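Local coordinates for protein putative amidohydrolase (Unidentified, PDB 3MKV) that probably acts as a zinc-dependent prolidase of the amidohydrolase superfamily, hydrolysing dipeptides that carry proline at their C-terminal end, at residues T56-L61 with G385-S390; I50-K55 with V380-G385; L13-H18 with L369-P374; L98-T103 with L395-H400. All coordinates share one frame; numbering follows the deposited sequence.

Along the chain the first segments come in the order 13-18, 50-55, 56-61, 98-103, and their partners follow in the same order, 369-374, 380-385, 385-390, 395-400, so the returning C-terminal part retraces the N-terminal part. Contact 1 lies at the middle, its centre about 9 Å from that of contact 2, 10 Å from contact 3 and 12 Å from contact 4; contacts 3 and 4 are furthest apart, about 18 Å between centres. Strand 56-63, paired with 12-13, 102-107 and 380-383, ties the group together. Together they join the N-terminal part and the start of the barrel to the C-terminal part, around strand 56-63, which runs toward zinc ligands H65 and H67.

Contact 1 of 4, residues T56-L61 with G385-S390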
loop_
_atom_site.group_PDB
_atom_site.type_symbol
_atom_site.label_atom_id
_atom_site.label_comp_id
_atom_site.label_asym_id
_atom_site.label_seq_id
_atom_site.Cartn_x
_atom_site.Cartn_y
_atom_site.Cartn_z
ATOM N N THR A 56 44.077 -40.991 -20.990
ATOM C CA THR A 56 43.815 -39.745 -21.707
ATOM C C THR A 56 43.688 -38.531 -20.793
ATOM O O THR A 56 42.939 -38.531 -19.811
ATOM C CB THR A 56 42.568 -39.851 -22.602
ATOM O OG1 THR A 56 42.664 -41.026 -23.421
ATOM C CG2 THR A 56 42.454 -38.623 -23.489
ATOM N N ILE A 57 44.444 -37.497 -21.121
ATOM C CA ILE A 57 44.347 -36.241 -20.419
ATOM C C ILE A 57 43.574 -35.274 -21.308
ATOM O O ILE A 57 44.012 -34.944 -22.411
ATOM C CB ILE A 57 45.741 -35.687 -20.079
ATOM C CG1 ILE A 57 46.524 -36.715 -19.259
ATOM C CG2 ILE A 57 45.634 -34.369 -19.311
ATOM C CD1 ILE A 57 47.960 -36.327 -18.988
ATOM N N MET A 58 42.409 -34.844 -20.833
ATOM C CA MET A 58 41.549 -33.947 -21.605
ATOM C C MET A 58 41.079 -32.756 -20.764
ATOM O O MET A 58 41.098 -32.808 -19.529
ATOM C CB MET A 58 40.337 -34.710 -22.166
ATOM C CG MET A 58 39.364 -35.194 -21.104
ATOM S SD MET A 58 37.801 -35.774 -21.780
ATOM C CE MET A 58 37.216 -34.242 -22.495
ATOM N N PRO A 59 40.621 -31.687 -21.431
ATOM C CA PRO A 59 40.167 -30.502 -20.698
ATOM C C PRO A 59 38.894 -30.786 -19.902
ATOM O O PRO A 59 38.141 -31.706 -20.237
ATOM C CB PRO A 59 39.865 -29.486 -21.799
ATOM C CG PRO A 59 40.398 -30.084 -23.072
ATOM C CD PRO A 59 40.456 -31.551 -22.888
ATOM N N GLY A 60 38.668 -29.998 -18.854
ATOM C CA GLY A 60 37.418 -30.043 -18.096
ATOM C C GLY A 60 36.204 -29.853 -18.986
ATOM O O GLY A 60 36.218 -29.040 -19.917
ATOM N N LEU A 61 35.150 -30.615 -18.718
ATOM C CA LEU A 61 33.944 -30.519 -19.528
ATOM C C LEU A 61 33.100 -29.332 -19.063
ATOM O O LEU A 61 33.143 -28.954 -17.890
ATOM C CB LEU A 61 33.124 -31.794 -19.424
ATOM C CG LEU A 61 33.795 -33.121 -19.747
ATOM C CD1 LEU A 61 32.999 -34.238 -19.091
ATOM C CD2 LEU A 61 33.851 -33.326 -21.245
ATOM N N GLY A 385 40.163 -44.196 -21.307
ATOM C CA GLY A 385 39.553 -44.444 -22.603
ATOM C C GLY A 385 39.907 -43.328 -23.569
ATOM O O GLY A 385 40.618 -42.385 -23.207
ATOM N N ASN A 386 39.408 -43.431 -24.801
ATOM C CA ASN A 386 39.681 -42.422 -25.831
ATOM C C ASN A 386 38.410 -41.817 -26.440
ATOM O O ASN A 386 37.826 -42.374 -27.373
ATOM C CB ASN A 386 40.573 -42.998 -26.928
ATOM C CG ASN A 386 40.774 -42.030 -28.070
ATOM O OD1 ASN A 386 39.982 -41.104 -28.265
ATOM N ND2 ASN A 386 41.839 -42.234 -28.833
ATOM N N PRO A 387 37.999 -40.653 -25.917
ATOM C CA PRO A 387 36.727 -39.989 -26.213
ATOM C C PRO A 387 36.576 -39.652 -27.692
ATOM O O PRO A 387 35.451 -39.589 -28.203
ATOM C CB PRO A 387 36.805 -38.698 -25.391
ATOM C CG PRO A 387 37.835 -38.961 -24.352
ATOM C CD PRO A 387 38.819 -39.883 -24.969
ATOM N N LEU A 388 37.707 -39.422 -28.361
ATOM C CA LEU A 388 37.733 -39.170 -29.803
ATOM C C LEU A 388 37.340 -40.411 -30.627
ATOM O O LEU A 388 36.883 -40.289 -31.759
ATOM C CB LEU A 388 39.108 -38.640 -30.219
ATOM C CG LEU A 388 39.381 -37.251 -29.632
ATOM C CD1 LEU A 388 40.696 -36.658 -30.138
ATOM C CD2 LEU A 388 38.212 -36.312 -29.938
ATOM N N LYS A 389 37.513 -41.599 -30.049
ATOM C CA LYS A 389 37.062 -42.827 -30.682
ATOM C C LYS A 389 35.659 -43.169 -30.226
ATOM O O LYS A 389 34.798 -43.516 -31.035
ATOM C CB LYS A 389 38.004 -43.991 -30.363
ATOM C CG LYS A 389 38.983 -44.322 -31.481
ATOM C CD LYS A 389 39.312 -45.813 -31.505
ATOM C CE LYS A 389 38.040 -46.662 -31.527
ATOM N NZ LYS A 389 38.323 -48.125 -31.426
ATOM N N SER A 390 35.447 -43.079 -28.917
ATOM C CA SER A 390 34.147 -43.355 -28.315
ATOM C C SER A 390 33.931 -42.455 -27.099
ATOM O O SER A 390 34.892 -41.997 -26.481
ATOM C CB SER A 390 34.042 -44.824 -27.913
ATOM O OG SER A 390 32.688 -45.199 -27.735
#
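T56 opens strand 56-63, the antiparallel neighbour of strand 380-383; T56 pairs with V383 and M58 with L381, and this contact carries on past the end of that pairing. T56 OG1 donates to the carbonyl O of G385 at 2.5 Å, a very short bond. The hydroxyl arrives in the plane of that carbonyl, with a C=O...donor angle of 151°. The rotamer serves both ends of the side chain: OG1 lies anti to the carbonyl carbon of T56 (chi1 -51°), while CG2 turns anti to the backbone N and meets P387 tip to tip, CG2 to CD at 4.1 Å. Two residues on, M58 points to the same side. Chi1, in the crowded position between backbone N and carbonyl carbon, and the extended chi2 bring SD to P387 CG at 4.1 Å, the side chains crossing obliquely; the bend at chi3 turns only the terminal CE. Beyond, N386 O accepts from both K389 N and S390 N, and N386 OD1 from K389 N at 3.1 Å in an Asx motif. The chemistry is divided: one short bond from a buried threonine to the first carbonyl after D384, and the P387 ring resting with CD on the T56 methyl and with CG on the M58 sulfur.

Contact 2 of 4, residues I50-K55 with V380-G385; sequences IDVKGK and VLVVDG
The apolar meeting of side chains here is valine on valine: V52 CG1 and V382 CG1 come tip to tip at 3.9 Å. Both branches lie anti to their own backbone N, which sends each methyl across the gap. K55 adds to the same patch with its CB, 4.1 Å from V382 CG1, and then runs past the edge of strand 380-383, CB resting 3.4 Å from the carbonyl O of V383. Its aliphatic stem crosses the D384 carboxylate obliquely, CG to OD1 at 3.8 Å. Bends at chi3 and chi4 lead the ammonium off, so NZ stays 5.3 Å from D384 OD1, opposite charges not in contact.

What places V52 and K55 is the type I' turn between them, with K53 and G54 both at positive phi, closed by K55 N donating to V52 O at 2.8 Å, although V52 O is crowded in the model and less surely placed. D51 OD1 takes a weak bond from K53 N, while D51 OD2 forms a salt bridge with R9. On the other segment, D384 is the centre of an inverse gamma turn.

Further out, F8 of strand 5-9 packs on V380 and V382, V52 rests on I57 of strand 56-63, and L403 of strand 403-406 touches V382. The turn after strand 48-51 thus lies where the sheet 33-38/25-30/5-9/48-51 meets the mixed sheet holding strand 380-383.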
loop_
_atom_site.group_PDB
_atom_site.type_symbol
_atom_site.label_atom_id
_atom_site.label_comp_id
_atom_site.label_asym_id
_atom_site.label_seq_id
_atom_site.Cartn_x
_atom_site.Cartn_y
_atom_site.Cartn_z
ATOM N N ILE A 50 52.307 -36.621 -11.975
ATOM C CA ILE A 50 51.171 -37.517 -12.137
ATOM C C ILE A 50 51.359 -38.436 -13.342
ATOM O O ILE A 50 51.388 -37.992 -14.489
ATOM C CB ILE A 50 49.849 -36.729 -12.230
ATOM C CG1 ILE A 50 49.630 -35.944 -10.929
ATOM C CG2 ILE A 50 48.683 -37.670 -12.515
ATOM C CD1 ILE A 50 48.524 -34.920 -10.981
ATOM N N ASP A 51 51.501 -39.727 -13.071
ATOM C CA ASP A 51 51.746 -40.692 -14.126
ATOM C C ASP A 51 50.435 -41.298 -14.591
ATOM O O ASP A 51 49.728 -41.945 -13.821
ATOM C CB ASP A 51 52.704 -41.781 -13.642
ATOM C CG ASP A 51 53.474 -42.429 -14.778
ATOM O OD1 ASP A 51 52.833 -42.894 -15.748
ATOM O OD2 ASP A 51 54.723 -42.473 -14.693
ATOM N N VAL A 52 50.128 -41.095 -15.866
ATOM C CA VAL A 52 48.819 -41.432 -16.400
ATOM C C VAL A 52 48.719 -42.847 -16.978
ATOM O O VAL A 52 47.656 -43.238 -17.465
ATOM C CB VAL A 52 48.380 -40.394 -17.465
ATOM C CG1 VAL A 52 46.966 -40.678 -17.943
ATOM C CG2 VAL A 52 48.477 -38.987 -16.895
ATOM N N LYS A 53 49.812 -43.606 -16.922
ATOM C CA LYS A 53 49.818 -44.987 -17.416
ATOM C C LYS A 53 49.121 -45.100 -18.759
ATOM O O LYS A 53 48.295 -45.995 -18.971
ATOM C CB LYS A 53 49.150 -45.943 -16.422
ATOM C CG LYS A 53 50.011 -46.326 -15.225
ATOM C CD LYS A 53 51.213 -47.169 -15.654
ATOM C CE LYS A 53 50.796 -48.529 -16.225
ATOM N NZ LYS A 53 50.546 -49.549 -15.165
ATOM N N GLY A 54 49.445 -44.176 -19.660
ATOM C CA GLY A 54 48.908 -44.202 -21.017
ATOM C C GLY A 54 47.414 -43.954 -21.112
ATOM O O GLY A 54 46.760 -44.431 -22.040
ATOM N N LYS A 55 46.868 -43.210 -20.155
ATOM C CA LYS A 55 45.462 -42.823 -20.203
ATOM C C LYS A 55 45.319 -41.447 -20.843
ATOM O O LYS A 55 46.318 -40.806 -21.197
ATOM C CB LYS A 55 44.845 -42.843 -18.805
ATOM C CG LYS A 55 44.185 -44.158 -18.460
ATOM C CD LYS A 55 44.143 -44.404 -16.962
ATOM C CE LYS A 55 45.529 -44.704 -16.429
ATOM N NZ LYS A 55 45.502 -45.826 -15.447
ATOM N N VAL A 380 41.434 -30.033 -15.375
ATOM C CA VAL A 380 41.937 -31.173 -16.138
ATOM C C VAL A 380 41.250 -32.465 -15.749
ATOM O O VAL A 380 40.959 -32.695 -14.581
ATOM C CB VAL A 380 43.461 -31.368 -15.929
ATOM C CG1 VAL A 380 43.970 -32.495 -16.799
ATOM C CG2 VAL A 380 44.210 -30.086 -16.230
ATOM N N LEU A 381 40.999 -33.311 -16.737
ATOM C CA LEU A 381 40.496 -34.655 -16.486
ATOM C C LEU A 381 41.508 -35.706 -16.941
ATOM O O LEU A 381 42.308 -35.471 -17.856
ATOM C CB LEU A 381 39.182 -34.894 -17.233
ATOM C CG LEU A 381 38.024 -33.922 -17.052
ATOM C CD1 LEU A 381 36.739 -34.547 -17.626
ATOM C CD2 LEU A 381 37.859 -33.569 -15.577
ATOM N N VAL A 382 41.461 -36.868 -16.302
ATOM C CA VAL A 382 42.150 -38.041 -16.819
ATOM C C VAL A 382 41.115 -39.128 -17.039
ATOM O O VAL A 382 40.414 -39.519 -16.114
ATOM C CB VAL A 382 43.247 -38.548 -15.860
ATOM C CG1 VAL A 382 43.577 -40.006 -16.156
ATOM C CG2 VAL A 382 44.482 -37.689 -15.976
ATOM N N VAL A 383 41.005 -39.606 -18.270
ATOM C CA VAL A 383 40.005 -40.609 -18.584
ATOM C C VAL A 383 40.624 -41.945 -18.974
ATOM O O VAL A 383 41.657 -42.005 -19.648
ATOM C CB VAL A 383 39.069 -40.130 -19.696
ATOM C CG1 VAL A 383 37.965 -41.161 -19.952
ATOM C CG2 VAL A 383 38.473 -38.779 -19.317
ATOM N N ASP A 384 39.988 -43.018 -18.527
ATOM C CA ASP A 384 40.398 -44.345 -18.906
ATOM C C ASP A 384 39.680 -44.728 -20.188
ATOM O O ASP A 384 38.708 -45.481 -20.164
ATOM C CB ASP A 384 40.072 -45.340 -17.799
ATOM C CG ASP A 384 40.593 -46.734 -18.097
ATOM O OD1 ASP A 384 41.585 -46.858 -18.853
ATOM O OD2 ASP A 384 40.014 -47.703 -17.568
ATOM N N GLY A 385 40.163 -44.196 -21.307
ATOM C CA GLY A 385 39.553 -44.444 -22.603
ATOM C C GLY A 385 39.907 -43.328 -23.569
ATOM O O GLY A 385 40.618 -42.385 -23.207
#

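Contact 3 of 4, residues L13-H18 with L369-P374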
loop_
_atom_site.group_PDB
_atom_site.type_symbol
_atom_site.label_atom_id
_atom_site.label_comp_id
_atom_site.label_asym_id
_atom_site.label_seq_id
_atom_site.Cartn_x
_atom_site.Cartn_y
_atom_site.Cartn_z
ATOM N N LEU A 13 47.106 -36.692 -25.034
ATOM C CA LEU A 13 46.539 -35.376 -24.791
ATOM C C LEU A 13 45.427 -35.147 -25.780
ATOM O O LEU A 13 45.619 -35.327 -26.974
ATOM C CB LEU A 13 47.591 -34.289 -24.976
ATOM C CG LEU A 13 47.089 -32.859 -24.802
ATOM C CD1 LEU A 13 46.347 -32.724 -23.482
ATOM C CD2 LEU A 13 48.235 -31.878 -24.877
ATOM N N LEU A 14 44.259 -34.761 -25.280
ATOM C CA LEU A 14 43.133 -34.439 -26.145
ATOM C C LEU A 14 43.100 -32.934 -26.364
ATOM O O LEU A 14 42.870 -32.161 -25.430
ATOM C CB LEU A 14 41.832 -34.921 -25.519
ATOM C CG LEU A 14 40.606 -35.020 -26.424
ATOM C CD1 LEU A 14 39.525 -35.831 -25.722
ATOM C CD2 LEU A 14 40.090 -33.633 -26.832
ATOM N N ASP A 15 43.383 -32.534 -27.597
ATOM C CA ASP A 15 43.342 -31.145 -28.002
ATOM C C ASP A 15 42.151 -31.037 -28.932
ATOM O O ASP A 15 42.200 -31.498 -30.078
ATOM C CB ASP A 15 44.633 -30.751 -28.723
ATOM C CG ASP A 15 44.705 -29.258 -29.027
ATOM O OD1 ASP A 15 43.676 -28.685 -29.438
ATOM O OD2 ASP A 15 45.789 -28.658 -28.858
ATOM N N PRO A 16 41.062 -30.445 -28.424
ATOM C CA PRO A 16 39.734 -30.514 -29.043
ATOM C C PRO A 16 39.674 -30.040 -30.493
ATOM O O PRO A 16 38.688 -30.312 -31.176
ATOM C CB PRO A 16 38.874 -29.630 -28.134
ATOM C CG PRO A 16 39.605 -29.628 -26.814
ATOM C CD PRO A 16 41.055 -29.668 -27.171
ATOM N N ASP A 17 40.707 -29.352 -30.972
ATOM C CA ASP A 17 40.740 -29.006 -32.392
ATOM C C ASP A 17 41.670 -29.887 -33.218
ATOM O O ASP A 17 42.103 -29.496 -34.296
ATOM C CB ASP A 17 41.017 -27.514 -32.627
ATOM C CG ASP A 17 41.592 -26.828 -31.413
ATOM O OD1 ASP A 17 41.944 -25.640 -31.523
ATOM O OD2 ASP A 17 41.684 -27.473 -30.351
ATOM N N HIS A 18 41.965 -31.080 -32.707
ATOM C CA HIS A 18 42.682 -32.101 -33.476
ATOM C C HIS A 18 41.966 -33.445 -33.397
ATOM O O HIS A 18 41.583 -33.886 -32.317
ATOM C CB HIS A 18 44.131 -32.227 -33.014
ATOM C CG HIS A 18 44.919 -30.972 -33.191
ATOM N ND1 HIS A 18 45.637 -30.391 -32.168
ATOM C CD2 HIS A 18 45.068 -30.160 -34.265
ATOM C CE1 HIS A 18 46.209 -29.285 -32.609
ATOM N NE2 HIS A 18 45.878 -29.121 -33.879
ATOM N N LEU A 369 39.364 -21.586 -20.904
ATOM C CA LEU A 369 38.786 -22.877 -20.543
ATOM C C LEU A 369 38.601 -23.740 -21.805
ATOM O O LEU A 369 38.782 -23.256 -22.922
ATOM C CB LEU A 369 37.434 -22.698 -19.831
ATOM C CG LEU A 369 37.305 -21.866 -18.541
ATOM C CD1 LEU A 369 35.836 -21.662 -18.183
ATOM C CD2 LEU A 369 38.052 -22.476 -17.365
ATOM N N GLY A 370 38.243 -25.011 -21.615
ATOM C CA GLY A 370 37.969 -25.928 -22.715
ATOM C C GLY A 370 39.172 -26.374 -23.531
ATOM O O GLY A 370 39.028 -27.145 -24.483
ATOM N N ARG A 371 40.356 -25.889 -23.165
ATOM C CA ARG A 371 41.594 -26.223 -23.867
ATOM C C ARG A 371 42.765 -26.245 -22.886
ATOM O O ARG A 371 42.965 -25.298 -22.120
ATOM C CB ARG A 371 41.883 -25.185 -24.957
ATOM C CG ARG A 371 41.150 -25.398 -26.273
ATOM C CD ARG A 371 42.048 -26.011 -27.351
ATOM N NE ARG A 371 43.327 -25.309 -27.464
ATOM C CZ ARG A 371 44.095 -25.300 -28.554
ATOM N NH1 ARG A 371 43.714 -25.942 -29.652
ATOM N NH2 ARG A 371 45.244 -24.638 -28.548
ATOM N N ILE A 372 43.550 -27.316 -22.921
ATOM C CA ILE A 372 44.759 -27.385 -22.103
ATOM C C ILE A 372 45.916 -26.629 -22.767
ATOM O O ILE A 372 46.700 -27.213 -23.517
ATOM C CB ILE A 372 45.166 -28.842 -21.815
ATOM C CG1 ILE A 372 44.138 -29.510 -20.902
ATOM C CG2 ILE A 372 46.540 -28.897 -21.179
ATOM C CD1 ILE A 372 44.156 -31.015 -20.984
ATOM N N VAL A 373 45.997 -25.328 -22.491
ATOM C CA VAL A 373 47.018 -24.454 -23.060
ATOM C C VAL A 373 47.611 -23.578 -21.967
ATOM O O VAL A 373 46.956 -23.317 -20.960
ATOM C CB VAL A 373 46.442 -23.512 -24.150
ATOM C CG1 VAL A 373 46.079 -24.277 -25.403
ATOM C CG2 VAL A 373 45.243 -22.731 -23.615
ATOM N N PRO A 374 48.861 -23.118 -22.163
ATOM C CA PRO A 374 49.513 -22.261 -21.171
ATOM C C PRO A 374 48.694 -21.006 -20.886
ATOM O O PRO A 374 48.285 -20.306 -21.815
ATOM C CB PRO A 374 50.839 -21.884 -21.841
ATOM C CG PRO A 374 51.095 -22.972 -22.807
ATOM C CD PRO A 374 49.738 -23.394 -23.312
HETATM O O HOH W 1 43.608 -29.477 -24.685
#
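A salt-bridge network of D15, D17 and R371 joins the type I turn after strand 12-13 to the loop that follows helix 348-362. R371 bends at chi2 and chi3 to bring its guanidinium alongside the turn, where NH1 meets both carboxylates. D15 OD1 lies 2.8 Å from R371 NH1, and its carboxylate plane stands almost perpendicular, at 89°, to the guanidinium, with OD2 over one face. D17 reaches the same nitrogen from another direction: both its oxygens, OD1 and OD2, lie 2.6 Å from R371 NH1, and OD2, at the guanidinium edge and in its plane, is the one that accepts, with an angle of 154° at the hydrogen. NH1 sits crowded in the model, so its exact place is less certain than the pairing. The guanidinium between them probably offsets the repulsion of the two carboxylates.

The turn runs from D15 to H18, closed by H18 N donating to D15 O, with P16 inside it. The proline ring faces the other loop, CG 3.5 Å from the carbonyl O of G370 and CD 3.8 Å from R371 CD; T356 and I357 of helix 348-362 also pack on P16. This is where the N-terminal β-structure and the chain leaving the catalytic barrel come side by side.

Further back toward strand 12-13 the contact changes character. One water spans the two backbones, donating to L14 O at 2.9 Å and accepting from I372 N at 2.8 Å. Past it, L13 and I372 cross obliquely, their CD1 methyls 3.7 Å apart, and V37 of strand 33-38 touches both of these residues.

Contact 4 of 4, residues L98-T103 with L395-H400; sequences LRRGFT and LGQGEH
Helix 83-99 ends here in a Schellman motif before the chain enters strand 102-107, and the loop 395-400 lies against that helix end. G101, at positive phi, is the C-prime residue: its N donates to L98 O at 2.9 Å, and F102 N donates to the carbonyl five residues back, the wider bond of the motif. The backbones come close, R100 CA to G398 CA at 4.6 Å, and glycine is what fits on the loop side, since any CB on G398 would run into the carbonyl O of R99.

The two arginines handle the loop differently. R99, with CG anti to the backbone N and a bend at chi2, passes CG 3.7 Å from Q397 O and lays one guanidinium face over that carbonyl oxygen and the CA of G398. Its NH2 lies 3.0 Å from G398 O, while NH1 donates to I401 O just beyond the loop. R100 runs side by side with Q397, both pointing the same way. R100 NH1 donates to Q397 OE1 at 2.3 Å, shorter than such a bond should be and probably compressed in the model, with 148° at the hydrogen; OE1 sits in the guanidinium plane, though the amide is turned 85° from it. R100 NE donates to Q335. Q397 NE2 donates to R333 O, and with OE1 bound to R100 this fixes which way round the amide lies. Q397 N donates to E399 OE1 at 2.8 Å, along the syn lone pair.

Chemically, then, R99 finds its firm partner in the carbonyl of I401, with a long, weak ion pair to E414, while R100 is held by the amide of Q397.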
loop_
_atom_site.group_PDB
_atom_site.type_symbol
_atom_site.label_atom_id
_atom_site.label_comp_id
_atom_site.label_asym_id
_atom_site.label_seq_id
_atom_site.Cartn_x
_atom_site.Cartn_y
_atom_site.Cartn_z
ATOM N N LEU A 98 30.537 -32.338 -10.857
ATOM C CA LEU A 98 31.989 -32.301 -10.845
ATOM C C LEU A 98 32.585 -33.703 -10.998
ATOM O O LEU A 98 33.559 -33.895 -11.730
ATOM C CB LEU A 98 32.473 -31.647 -9.553
ATOM C CG LEU A 98 33.950 -31.267 -9.493
ATOM C CD1 LEU A 98 34.391 -30.459 -10.724
ATOM C CD2 LEU A 98 34.228 -30.490 -8.194
ATOM N N ARG A 99 31.982 -34.678 -10.320
ATOM C CA ARG A 99 32.418 -36.075 -10.391
ATOM C C ARG A 99 32.304 -36.639 -11.800
ATOM O O ARG A 99 33.097 -37.486 -12.186
ATOM C CB ARG A 99 31.621 -36.947 -9.411
ATOM C CG ARG A 99 32.182 -38.365 -9.248
ATOM C CD ARG A 99 33.655 -38.318 -8.854
ATOM N NE ARG A 99 34.350 -39.590 -9.051
ATOM C CZ ARG A 99 35.068 -39.896 -10.133
ATOM N NH1 ARG A 99 35.185 -39.019 -11.126
ATOM N NH2 ARG A 99 35.669 -41.077 -10.223
ATOM N N ARG A 100 31.304 -36.177 -12.552
ATOM C CA ARG A 100 31.117 -36.562 -13.957
ATOM C C ARG A 100 32.067 -35.799 -14.894
ATOM O O ARG A 100 31.971 -35.907 -16.121
ATOM C CB ARG A 100 29.662 -36.326 -14.388
ATOM C CG ARG A 100 28.633 -37.153 -13.619
ATOM C CD ARG A 100 27.236 -37.117 -14.264
ATOM N NE ARG A 100 26.458 -35.939 -13.886
ATOM C CZ ARG A 100 25.679 -35.864 -12.808
ATOM N NH1 ARG A 100 25.572 -36.900 -11.990
ATOM N NH2 ARG A 100 25.008 -34.750 -12.546
ATOM N N GLY A 101 32.973 -35.014 -14.326
ATOM C CA GLY A 101 33.964 -34.309 -15.138
ATOM C C GLY A 101 33.625 -32.872 -15.497
ATOM O O GLY A 101 34.416 -32.182 -16.132
ATOM N N PHE A 102 32.451 -32.403 -15.094
ATOM C CA PHE A 102 32.048 -31.052 -15.447
ATOM C C PHE A 102 32.673 -30.022 -14.511
ATOM O O PHE A 102 32.262 -29.869 -13.363
ATOM C CB PHE A 102 30.524 -30.941 -15.506
ATOM C CG PHE A 102 29.915 -31.764 -16.601
ATOM C CD1 PHE A 102 29.796 -31.256 -17.885
ATOM C CD2 PHE A 102 29.489 -33.066 -16.358
ATOM C CE1 PHE A 102 29.244 -32.016 -18.905
ATOM C CE2 PHE A 102 28.937 -33.835 -17.377
ATOM C CZ PHE A 102 28.816 -33.305 -18.656
ATOM N N THR A 103 33.688 -29.326 -15.021
ATOM C CA THR A 103 34.462 -28.409 -14.207
ATOM C C THR A 103 33.897 -27.000 -14.284
ATOM O O THR A 103 34.195 -26.154 -13.441
ATOM C CB THR A 103 35.974 -28.441 -14.558
ATOM O OG1 THR A 103 36.152 -28.370 -15.975
ATOM C CG2 THR A 103 36.602 -29.725 -14.062
ATOM N N LEU A 395 30.442 -41.720 -19.957
ATOM C CA LEU A 395 29.113 -42.063 -19.446
ATOM C C LEU A 395 29.108 -42.442 -17.977
ATOM O O LEU A 395 30.146 -42.780 -17.406
ATOM C CB LEU A 395 28.491 -43.214 -20.236
ATOM C CG LEU A 395 28.258 -43.040 -21.733
ATOM C CD1 LEU A 395 27.466 -44.236 -22.282
ATOM C CD2 LEU A 395 27.558 -41.719 -22.029
ATOM N N GLY A 396 27.913 -42.391 -17.385
ATOM C CA GLY A 396 27.692 -42.779 -16.003
ATOM C C GLY A 396 28.030 -41.712 -14.980
ATOM O O GLY A 396 27.673 -40.541 -15.126
ATOM N N GLN A 397 28.745 -42.126 -13.945
ATOM C CA GLN A 397 28.939 -41.307 -12.772
ATOM C C GLN A 397 30.430 -41.149 -12.533
ATOM O O GLN A 397 30.884 -41.082 -11.390
ATOM C CB GLN A 397 28.268 -41.982 -11.574
ATOM C CG GLN A 397 27.299 -41.105 -10.808
ATOM C CD GLN A 397 26.389 -40.269 -11.707
ATOM O OE1 GLN A 397 26.498 -39.041 -11.738
ATOM N NE2 GLN A 397 25.484 -40.928 -12.430
ATOM N N GLY A 398 31.190 -41.094 -13.623
ATOM C CA GLY A 398 32.641 -40.936 -13.557
ATOM C C GLY A 398 33.435 -42.219 -13.347
ATOM O O GLY A 398 34.541 -42.182 -12.818
ATOM N N GLU A 399 32.887 -43.358 -13.769
ATOM C CA GLU A 399 33.549 -44.649 -13.533
ATOM C C GLU A 399 34.908 -44.729 -14.208
ATOM O O GLU A 399 35.852 -45.303 -13.661
ATOM C CB GLU A 399 32.674 -45.831 -13.977
ATOM C CG GLU A 399 31.562 -46.188 -12.996
ATOM C CD GLU A 399 30.420 -45.186 -13.025
ATOM O OE1 GLU A 399 30.212 -44.536 -14.079
ATOM O OE2 GLU A 399 29.728 -45.049 -11.993
ATOM N N HIS A 400 35.006 -44.155 -15.397
ATOM C CA HIS A 400 36.243 -44.207 -16.156
ATOM C C HIS A 400 36.881 -42.836 -16.175
ATOM O O HIS A 400 37.473 -42.429 -17.174
ATOM C CB HIS A 400 35.974 -44.688 -17.579
ATOM C CG HIS A 400 35.216 -45.974 -17.640
ATOM N ND1 HIS A 400 35.747 -47.170 -17.202
ATOM C CD2 HIS A 400 33.967 -46.254 -18.085
ATOM C CE1 HIS A 400 34.858 -48.131 -17.379
ATOM N NE2 HIS A 400 33.771 -47.603 -17.913
#